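PDB 7LCE: D-glucosaminate-6-phosphate ammonia lyase from Salmonella typhimurium, which belongs to the pyridoxal-phosphate-dependent aminotransferase-like enzymes, is related to selenocysteine synthases, and carries its cofactor covalently bound to the chain. Local coordinates for residues S27-E32 and N216-G221; M108-N113 and I131-S136; H284-D289 and V304-S309. One frame throughout, in Å; residues are numbered along the deposited sequence.

Contact 1. Residues S27-E32 and N216-G221; sequences SSVAPE and NAPTSG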
loop_
_atom_site.group_PDB
_atom_site.type_symbol
_atom_site.label_atom_id
_atom_site.label_comp_id
_atom_site.label_asym_id
_atom_site.label_seq_id
_atom_site.Cartn_x
_atom_site.Cartn_y
_atom_site.Cartn_z
ATOM N N SER A 27 -6.255 -47.760 17.327
ATOM C CA SER A 27 -6.339 -48.587 18.525
ATOM C C SER A 27 -7.548 -49.511 18.473
ATOM O O SER A 27 -8.439 -49.371 17.632
ATOM C CB SER A 27 -6.409 -47.718 19.784
ATOM O OG SER A 27 -7.564 -46.895 19.766
ATOM N N SER A 28 -7.553 -50.472 19.400
ATOM C CA SER A 28 -8.659 -51.403 19.612
ATOM C C SER A 28 -9.231 -51.162 21.003
ATOM O O SER A 28 -8.568 -51.440 22.008
ATOM C CB SER A 28 -8.194 -52.851 19.461
ATOM O OG SER A 28 -9.271 -53.752 19.661
ATOM N N VAL A 29 -10.466 -50.665 21.063
ATOM C CA VAL A 29 -11.066 -50.310 22.343
ATOM C C VAL A 29 -11.443 -51.568 23.115
ATOM O O VAL A 29 -11.915 -52.559 22.539
ATOM C CB VAL A 29 -12.287 -49.402 22.122
ATOM C CG1 VAL A 29 -12.825 -48.903 23.454
ATOM C CG2 VAL A 29 -11.917 -48.234 21.223
ATOM N N ALA A 30 -11.229 -51.533 24.429
ATOM C CA ALA A 30 -11.581 -52.654 25.286
ATOM C C ALA A 30 -13.101 -52.802 25.374
ATOM O O ALA A 30 -13.834 -51.810 25.326
ATOM C CB ALA A 30 -10.997 -52.466 26.682
ATOM N N PRO A 31 -13.597 -54.036 25.500
ATOM C CA PRO A 31 -15.058 -54.232 25.563
ATOM C C PRO A 31 -15.727 -53.551 26.747
ATOM O O PRO A 31 -16.860 -53.072 26.609
ATOM C CB PRO A 31 -15.198 -55.759 25.633
ATOM C CG PRO A 31 -13.939 -56.283 25.026
ATOM C CD PRO A 31 -12.870 -55.314 25.434
ATOM N N GLU A 32 -15.072 -53.501 27.909
ATOM C CA GLU A 32 -15.666 -52.813 29.053
ATOM C C GLU A 32 -15.844 -51.325 28.777
ATOM O O GLU A 32 -16.817 -50.714 29.231
ATOM C CB GLU A 32 -14.824 -53.027 30.313
ATOM C CG GLU A 32 -14.454 -54.476 30.605
ATOM C CD GLU A 32 -13.054 -54.840 30.150
ATOM O OE1 GLU A 32 -12.730 -54.625 28.962
ATOM O OE2 GLU A 32 -12.274 -55.339 30.988
ATOM N N ASN A 216 -5.865 -46.509 24.305
ATOM C CA ASN A 216 -6.776 -47.432 23.627
ATOM C C ASN A 216 -8.237 -47.068 23.894
ATOM O O ASN A 216 -9.035 -47.873 24.383
ATOM C CB ASN A 216 -6.483 -48.875 24.036
ATOM C CG ASN A 216 -5.208 -49.403 23.418
ATOM O OD1 ASN A 216 -4.121 -49.234 23.971
ATOM N ND2 ASN A 216 -5.330 -50.040 22.259
ATOM N N ALA A 217 -8.571 -45.828 23.567
ATOM C CA ALA A 217 -9.888 -45.260 23.788
ATOM C C ALA A 217 -10.614 -45.073 22.465
ATOM O O ALA A 217 -9.991 -45.071 21.399
ATOM C CB ALA A 217 -9.780 -43.903 24.498
ATOM N N PRO A 218 -11.940 -44.931 22.489
ATOM C CA PRO A 218 -12.637 -44.485 21.282
ATOM C C PRO A 218 -12.115 -43.117 20.871
ATOM O O PRO A 218 -11.529 -42.385 21.672
ATOM C CB PRO A 218 -14.108 -44.429 21.715
ATOM C CG PRO A 218 -14.064 -44.351 23.201
ATOM C CD PRO A 218 -12.879 -45.177 23.594
ATOM N N THR A 219 -12.325 -42.784 19.596
ATOM C CA THR A 219 -11.735 -41.596 18.987
ATOM C C THR A 219 -11.916 -40.363 19.858
ATOM O O THR A 219 -13.028 -39.841 19.984
ATOM C CB THR A 219 -12.348 -41.356 17.613
ATOM O OG1 THR A 219 -12.215 -42.550 16.837
ATOM C CG2 THR A 219 -11.637 -40.213 16.911
ATOM N N SER A 220 -10.826 -39.889 20.453
ATOM C CA SER A 220 -10.905 -38.834 21.453
ATOM C C SER A 220 -9.516 -38.259 21.684
ATOM O O SER A 220 -8.503 -38.834 21.277
ATOM C CB SER A 220 -11.486 -39.360 22.767
ATOM O OG SER A 220 -10.674 -40.397 23.288
ATOM N N GLY A 221 -9.492 -37.111 22.353
ATOM C CA GLY A 221 -8.278 -36.459 22.806
ATOM C C GLY A 221 -8.670 -35.472 23.880
ATOM O O GLY A 221 -9.853 -35.195 24.090
#
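Ser-27 and Asn-216 bring their CA atoms to 5.2 Å where segments 27-32 and 216-221 pass each other, neither of them as a strand at this point. Asn-216 has backbone angles in the left-handed region (phi 47°, psi 56°), and its amide reaches across the path of the other segment: ND2 lies 3.6 Å from Ser-27 CB and 3.5 Å from Ser-28 O. The other end of the amide is engaged too, because OD1 accepts a hydrogen bond from Lys-20 NZ. Farther along, Val-29 supplies the apolar half of the contact. Its CG1 stands anti to the backbone N (chi1 -174°) and meets Pro-218 CD at 3.7 Å, while CG2 rests against the Ala-217 to Pro-218 peptide link, 3.5 Å from Pro-218 N. The valine and proline side chains cross at about a right angle. Beyond the proline the segment is tied to itself, Ser-220 OG donating to Pro-218 O at 2.7 Å. Val-29 O in turn accepts a bond from Ser-42 OG of the second subunit, so the contact borders a subunit interface. Segment 27-32 enters helix 31-41, with Ala-30 at its N-cap position, and segment 216-221 runs from just after the cofactor-bearing Lys-213 into strand 221-225, with helix 248-262 packed against Ala-217, Pro-218 and Ser-220.

Contact 2. Residues M108-N113 and I131-S136; sequences MLRGHN and IVEVGS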
loop_
_atom_site.group_PDB
_atom_site.type_symbol
_atom_site.label_atom_id
_atom_site.label_comp_id
_atom_site.label_asym_id
_atom_site.label_seq_id
_atom_site.Cartn_x
_atom_site.Cartn_y
_atom_site.Cartn_z
ATOM N N MET A 108 7.915 -22.042 17.943
ATOM C CA MET A 108 8.296 -23.429 18.157
ATOM C C MET A 108 9.651 -23.681 17.515
ATOM O O MET A 108 10.126 -22.895 16.689
ATOM C CB MET A 108 7.247 -24.391 17.594
ATOM C CG MET A 108 7.076 -24.295 16.095
ATOM S SD MET A 108 5.832 -25.439 15.478
ATOM C CE MET A 108 6.595 -27.020 15.831
ATOM N N LEU A 109 10.274 -24.787 17.914
ATOM C CA LEU A 109 11.551 -25.178 17.333
ATOM C C LEU A 109 11.359 -25.668 15.905
ATOM O O LEU A 109 10.397 -26.379 15.600
ATOM C CB LEU A 109 12.199 -26.283 18.166
ATOM C CG LEU A 109 12.577 -25.981 19.614
ATOM C CD1 LEU A 109 13.211 -27.210 20.245
ATOM C CD2 LEU A 109 13.518 -24.790 19.689
ATOM N N ARG A 110 12.287 -25.285 15.022
ATOM C CA ARG A 110 12.262 -25.816 13.662
ATOM C C ARG A 110 12.415 -27.331 13.668
ATOM O O ARG A 110 11.794 -28.032 12.860
ATOM C CB ARG A 110 13.358 -25.165 12.818
ATOM C CG ARG A 110 13.555 -25.816 11.455
ATOM C CD ARG A 110 14.483 -25.007 10.565
ATOM N NE ARG A 110 13.776 -23.925 9.891
ATOM C CZ ARG A 110 13.814 -22.656 10.271
ATOM N NH1 ARG A 110 14.532 -22.266 11.310
ATOM N NH2 ARG A 110 13.114 -21.754 9.589
ATOM N N GLY A 111 13.219 -27.860 14.589
ATOM C CA GLY A 111 13.345 -29.297 14.727
ATOM C C GLY A 111 12.081 -29.994 15.184
ATOM O O GLY A 111 12.024 -31.227 15.132
ATOM N N HIS A 112 11.078 -29.243 15.638
ATOM C CA HIS A 112 9.811 -29.816 16.067
ATOM C C HIS A 112 8.704 -29.689 15.030
ATOM O O HIS A 112 7.613 -30.226 15.245
ATOM C CB HIS A 112 9.355 -29.166 17.376
ATOM C CG HIS A 112 10.157 -29.588 18.564
ATOM N ND1 HIS A 112 9.838 -29.212 19.851
ATOM C CD2 HIS A 112 11.266 -30.359 18.661
ATOM C CE1 HIS A 112 10.715 -29.735 20.690
ATOM N NE2 HIS A 112 11.592 -30.433 19.993
ATOM N N ASN A 113 8.953 -29.001 13.917
ATOM C CA ASN A 113 7.952 -28.903 12.863
ATOM C C ASN A 113 7.885 -30.236 12.133
ATOM O O ASN A 113 8.608 -30.453 11.154
ATOM C CB ASN A 113 8.288 -27.767 11.896
ATOM C CG ASN A 113 7.137 -27.425 10.978
ATOM O OD1 ASN A 113 6.288 -28.266 10.684
ATOM N ND2 ASN A 113 7.102 -26.181 10.517
ATOM N N ILE A 131 3.201 -19.631 12.363
ATOM C CA ILE A 131 4.346 -20.326 12.946
ATOM C C ILE A 131 5.592 -19.455 12.854
ATOM O O ILE A 131 5.881 -18.866 11.807
ATOM C CB ILE A 131 4.566 -21.680 12.256
ATOM C CG1 ILE A 131 3.419 -22.629 12.596
ATOM C CG2 ILE A 131 5.907 -22.280 12.665
ATOM C CD1 ILE A 131 3.774 -24.082 12.444
ATOM N N VAL A 132 6.333 -19.376 13.957
ATOM C CA VAL A 132 7.660 -18.768 13.998
ATOM C C VAL A 132 8.637 -19.859 14.414
ATOM O O VAL A 132 8.582 -20.348 15.552
ATOM C CB VAL A 132 7.721 -17.580 14.964
ATOM C CG1 VAL A 132 9.161 -17.142 15.177
ATOM C CG2 VAL A 132 6.878 -16.426 14.445
ATOM N N GLU A 133 9.542 -20.229 13.510
ATOM C CA GLU A 133 10.472 -21.325 13.752
ATOM C C GLU A 133 11.754 -20.811 14.389
ATOM O O GLU A 133 12.289 -19.771 13.994
ATOM C CB GLU A 133 10.797 -22.058 12.450
ATOM C CG GLU A 133 9.678 -22.950 11.944
ATOM C CD GLU A 133 9.960 -23.500 10.562
ATOM O OE1 GLU A 133 10.217 -22.696 9.641
ATOM O OE2 GLU A 133 9.927 -24.740 10.396
ATOM N N VAL A 134 12.248 -21.556 15.375
ATOM C CA VAL A 134 13.408 -21.167 16.168
ATOM C C VAL A 134 14.550 -22.129 15.874
ATOM O O VAL A 134 14.345 -23.348 15.809
ATOM C CB VAL A 134 13.076 -21.148 17.669
ATOM C CG1 VAL A 134 14.341 -20.994 18.498
ATOM C CG2 VAL A 134 12.110 -20.026 17.967
ATOM N N GLY A 135 15.744 -21.578 15.665
ATOM C CA GLY A 135 16.927 -22.391 15.493
ATOM C C GLY A 135 16.961 -23.092 14.146
ATOM O O GLY A 135 16.150 -22.849 13.252
ATOM N N SER A 136 17.935 -23.985 14.020
ATOM C CA SER A 136 18.097 -24.805 12.833
ATOM C C SER A 136 17.550 -26.204 13.104
ATOM O O SER A 136 17.128 -26.532 14.215
ATOM C CB SER A 136 19.565 -24.849 12.410
ATOM O OG SER A 136 20.043 -23.549 12.106
#
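Glu-133 OE2 is gripped from two subunits: Asn-113 ND2 donates to it at 3.2 Å within the chain, and Arg-110 of the third subunit forms a salt bridge to it through NE. The amide nitrogen comes from above the carboxylate plane, 56° out of it. The other oxygen faces the chain's own arginine, with Glu-133 OE1 and Arg-110 NH2 forming a salt bridge of 3.0 Å. That guanidinium is turned 52° from the carboxylate, and Glu-133 CB lies over one of its faces, offset toward the rim. Its NH1 donates to Gly-135 O at 2.6 Å, almost in line with the carbonyl bond and in the guanidinium plane, though bent at the hydrogen. NE of Arg-110 goes to Glu-133 OE2 of the third subunit, the reciprocal of the first bridge; the two Glu-133 OE1 atoms also lie close, a repulsion the arginines would be expected to offset.

The backbones beneath are neighbouring parallel strands, 105-109 and 130-134, joined through helix 120-126 as a beta-alpha-beta crossover at one edge of the chain's seven-stranded sheet. Met-108 N bonds to Val-132 O at 3.0 Å, and Val-134 N returns to Met-108 O at 2.8 Å. Where the first strand ends and a 3-10 turn begins, Arg-110 N continues the ladder to Val-134 O at 2.9 Å. Apolar groups meet around this ladder. Met-108 has CG between the backbone N and the carbonyl carbon (chi1 63°); this puts CG near Ile-131 CG2, and SD beyond it touches Ile-131 CD1 at 3.9 Å. Leu-109 CD2 meets Val-134 CG1 obliquely, and Ile-131 also packs on Thr-121 and Ile-124 of the crossover helix.

Contact 3. Residues H284-D289 and V304-S309; sequences HGLYAD and VRVNAS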
loop_
_atom_site.group_PDB
_atom_site.type_symbol
_atom_site.label_atom_id
_atom_site.label_comp_id
_atom_site.label_asym_id
_atom_site.label_seq_id
_atom_site.Cartn_x
_atom_site.Cartn_y
_atom_site.Cartn_z
ATOM N N HIS A 284 11.101 -73.966 8.221
ATOM C CA HIS A 284 12.380 -73.896 7.525
ATOM C C HIS A 284 12.607 -72.498 6.966
ATOM O O HIS A 284 11.756 -71.955 6.254
ATOM C CB HIS A 284 12.416 -74.923 6.396
ATOM C CG HIS A 284 13.767 -75.095 5.777
ATOM N ND1 HIS A 284 14.883 -75.446 6.504
ATOM C CD2 HIS A 284 14.182 -74.954 4.495
ATOM C CE1 HIS A 284 15.927 -75.520 5.696
ATOM N NE2 HIS A 284 15.528 -75.225 4.472
ATOM N N GLY A 285 13.769 -71.922 7.275
ATOM C CA GLY A 285 14.111 -70.587 6.832
ATOM C C GLY A 285 13.749 -69.474 7.790
ATOM O O GLY A 285 14.107 -68.317 7.530
ATOM N N LEU A 286 13.026 -69.773 8.867
ATOM C CA LEU A 286 12.615 -68.786 9.855
ATOM C C LEU A 286 13.248 -69.082 11.208
ATOM O O LEU A 286 13.235 -70.231 11.663
ATOM C CB LEU A 286 11.092 -68.759 9.994
ATOM C CG LEU A 286 10.324 -68.184 8.806
ATOM C CD1 LEU A 286 8.843 -68.094 9.129
ATOM C CD2 LEU A 286 10.884 -66.828 8.418
ATOM N N TYR A 287 13.814 -68.054 11.839
ATOM C CA TYR A 287 14.312 -68.146 13.209
ATOM C C TYR A 287 13.716 -67.007 14.024
ATOM O O TYR A 287 13.855 -65.839 13.650
ATOM C CB TYR A 287 15.839 -68.096 13.295
ATOM C CG TYR A 287 16.301 -68.020 14.736
ATOM C CD1 TYR A 287 16.346 -69.159 15.532
ATOM C CD2 TYR A 287 16.656 -66.807 15.312
ATOM C CE1 TYR A 287 16.751 -69.093 16.855
ATOM C CE2 TYR A 287 17.058 -66.732 16.634
ATOM C CZ TYR A 287 17.106 -67.877 17.400
ATOM O OH TYR A 287 17.512 -67.799 18.714
ATOM N N ALA A 288 13.037 -67.348 15.117
ATOM C CA ALA A 288 12.371 -66.369 15.962
ATOM C C ALA A 288 12.967 -66.398 17.363
ATOM O O ALA A 288 13.261 -67.470 17.900
ATOM C CB ALA A 288 10.863 -66.623 16.033
ATOM N N ASP A 289 13.145 -65.213 17.947
ATOM C CA ASP A 289 13.614 -65.091 19.320
ATOM C C ASP A 289 12.995 -63.842 19.927
ATOM O O ASP A 289 12.636 -62.902 19.214
ATOM C CB ASP A 289 15.141 -65.009 19.414
ATOM C CG ASP A 289 15.709 -63.818 18.669
ATOM O OD1 ASP A 289 15.451 -63.695 17.453
ATOM O OD2 ASP A 289 16.409 -63.002 19.306
ATOM N N VAL A 304 11.776 -61.943 14.255
ATOM C CA VAL A 304 11.768 -63.043 13.297
ATOM C C VAL A 304 12.808 -62.736 12.232
ATOM O O VAL A 304 12.722 -61.710 11.545
ATOM C CB VAL A 304 10.381 -63.241 12.664
ATOM C CG1 VAL A 304 10.391 -64.449 11.741
ATOM C CG2 VAL A 304 9.325 -63.400 13.743
ATOM N N ARG A 305 13.783 -63.628 12.091
ATOM C CA ARG A 305 14.849 -63.483 11.112
ATOM C C ARG A 305 14.630 -64.485 9.987
ATOM O O ARG A 305 14.358 -65.663 10.242
ATOM C CB ARG A 305 16.214 -63.695 11.773
ATOM C CG ARG A 305 17.410 -63.466 10.863
ATOM C CD ARG A 305 18.710 -63.424 11.660
ATOM N NE ARG A 305 18.736 -62.334 12.631
ATOM C CZ ARG A 305 18.508 -62.476 13.930
ATOM N NH1 ARG A 305 18.233 -63.656 14.460
ATOM N NH2 ARG A 305 18.556 -61.406 14.719
ATOM N N VAL A 306 14.752 -64.015 8.750
ATOM C CA VAL A 306 14.479 -64.818 7.565
ATOM C C VAL A 306 15.800 -65.130 6.880
ATOM O O VAL A 306 16.641 -64.240 6.703
ATOM C CB VAL A 306 13.521 -64.091 6.605
ATOM C CG1 VAL A 306 13.081 -65.022 5.489
ATOM C CG2 VAL A 306 12.323 -63.552 7.365
ATOM N N ASN A 307 15.979 -66.389 6.492
ATOM C CA ASN A 307 17.136 -66.811 5.715
ATOM C C ASN A 307 16.683 -67.011 4.276
ATOM O O ASN A 307 15.949 -67.958 3.976
ATOM C CB ASN A 307 17.746 -68.089 6.285
ATOM C CG ASN A 307 19.015 -68.494 5.566
ATOM O OD1 ASN A 307 19.014 -69.412 4.748
ATOM N ND2 ASN A 307 20.109 -67.802 5.862
ATOM N N ALA A 308 17.123 -66.115 3.389
ATOM C CA ALA A 308 16.690 -66.185 1.998
ATOM C C ALA A 308 17.134 -67.485 1.342
ATOM O O ALA A 308 16.423 -68.025 0.488
ATOM C CB ALA A 308 17.222 -64.984 1.218
ATOM N N SER A 309 18.303 -68.001 1.728
ATOM C CA SER A 309 18.805 -69.235 1.131
ATOM C C SER A 309 17.890 -70.414 1.447
ATOM O O SER A 309 17.554 -71.208 0.560
ATOM C CB SER A 309 20.227 -69.504 1.620
ATOM O OG SER A 309 20.745 -70.692 1.046
#
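Tyr-287 and Arg-305 exchange a pair of backbone hydrogen bonds: Arg-305 N donates to Tyr-287 O at 2.7 Å, nearly straight, and Tyr-287 N donates to Arg-305 O at 2.9 Å. Two residues along, Asn-307 N reaches Gly-285 O at 2.9 Å and carries the pairing past the end of strand 300-306. The strands run antiparallel; the axes of the short pieces 286-289 and 304-306 make 159° between their N-to-C directions. Gly-285 has backbone angles at which a CB would press on the carbonyl oxygen of His-284. Asn-307 is the N-cap of the short helix that follows, and its OD1 accepts from Glu-310 N.

In the hydrogen-bonded pair both CG atoms stand anti to their backbone N (Arg-305 chi1 -176°), and the two side chains lie side by side, pointing the same way. Arg-305 NH1 comes to the edge of the tyrosine ring, 3.6 Å from Tyr-287 CD2, with the ring and guanidinium planes 25° apart; the approach is edge to edge, not over the ring face. Asp-289 OD1 stands 4.1 Å from Arg-305 NH1, too far for a salt bridge, though the opposite charges should still attract. The carboxylate's firmer partner is Arg-303, which OD2 meets in a salt bridge, and a calcium ion is bound about 4 Å from the Asp-289 side chain.

On the other face the contact is apolar. Leu-286 CD2 touches both valines of the other strand, 3.7 Å from Val-306 CG2 and 4.1 Å from Val-304 CG1, and Ala-288 CB meets Val-304 CG2. The alternating antiparallel pairs belong to a beta hairpin, 286-292 with 300-306, whose Leu-286, Ala-288 and Val-304 pack on Ile-280 of helix 270-282, in a three-stranded sheet completed by strand 340-343.

In the fold
The three contacts lie in separate regions of one chain, and none touches another. Contact 2 is nested inside the 183-residue stretch that contact 1 closes, yet their centres are 33 Å apart, on opposite sides of the chain's centre. Contact 3 follows both in sequence, its centre about 35 Å from that of contact 1 and 43 Å from that of contact 2. Contact 1 is nearest in sequence to the cofactor-bearing Lys-213. A calcium ion lies about 4 Å from the side chain of Asp-289 in contact 3, against about 13 Å from those of Ala-217 (contact 1) and Val-132 (contact 2). Contacts 1 and 2 border different neighbouring subunits; no other chain of the assembly touches contact 3.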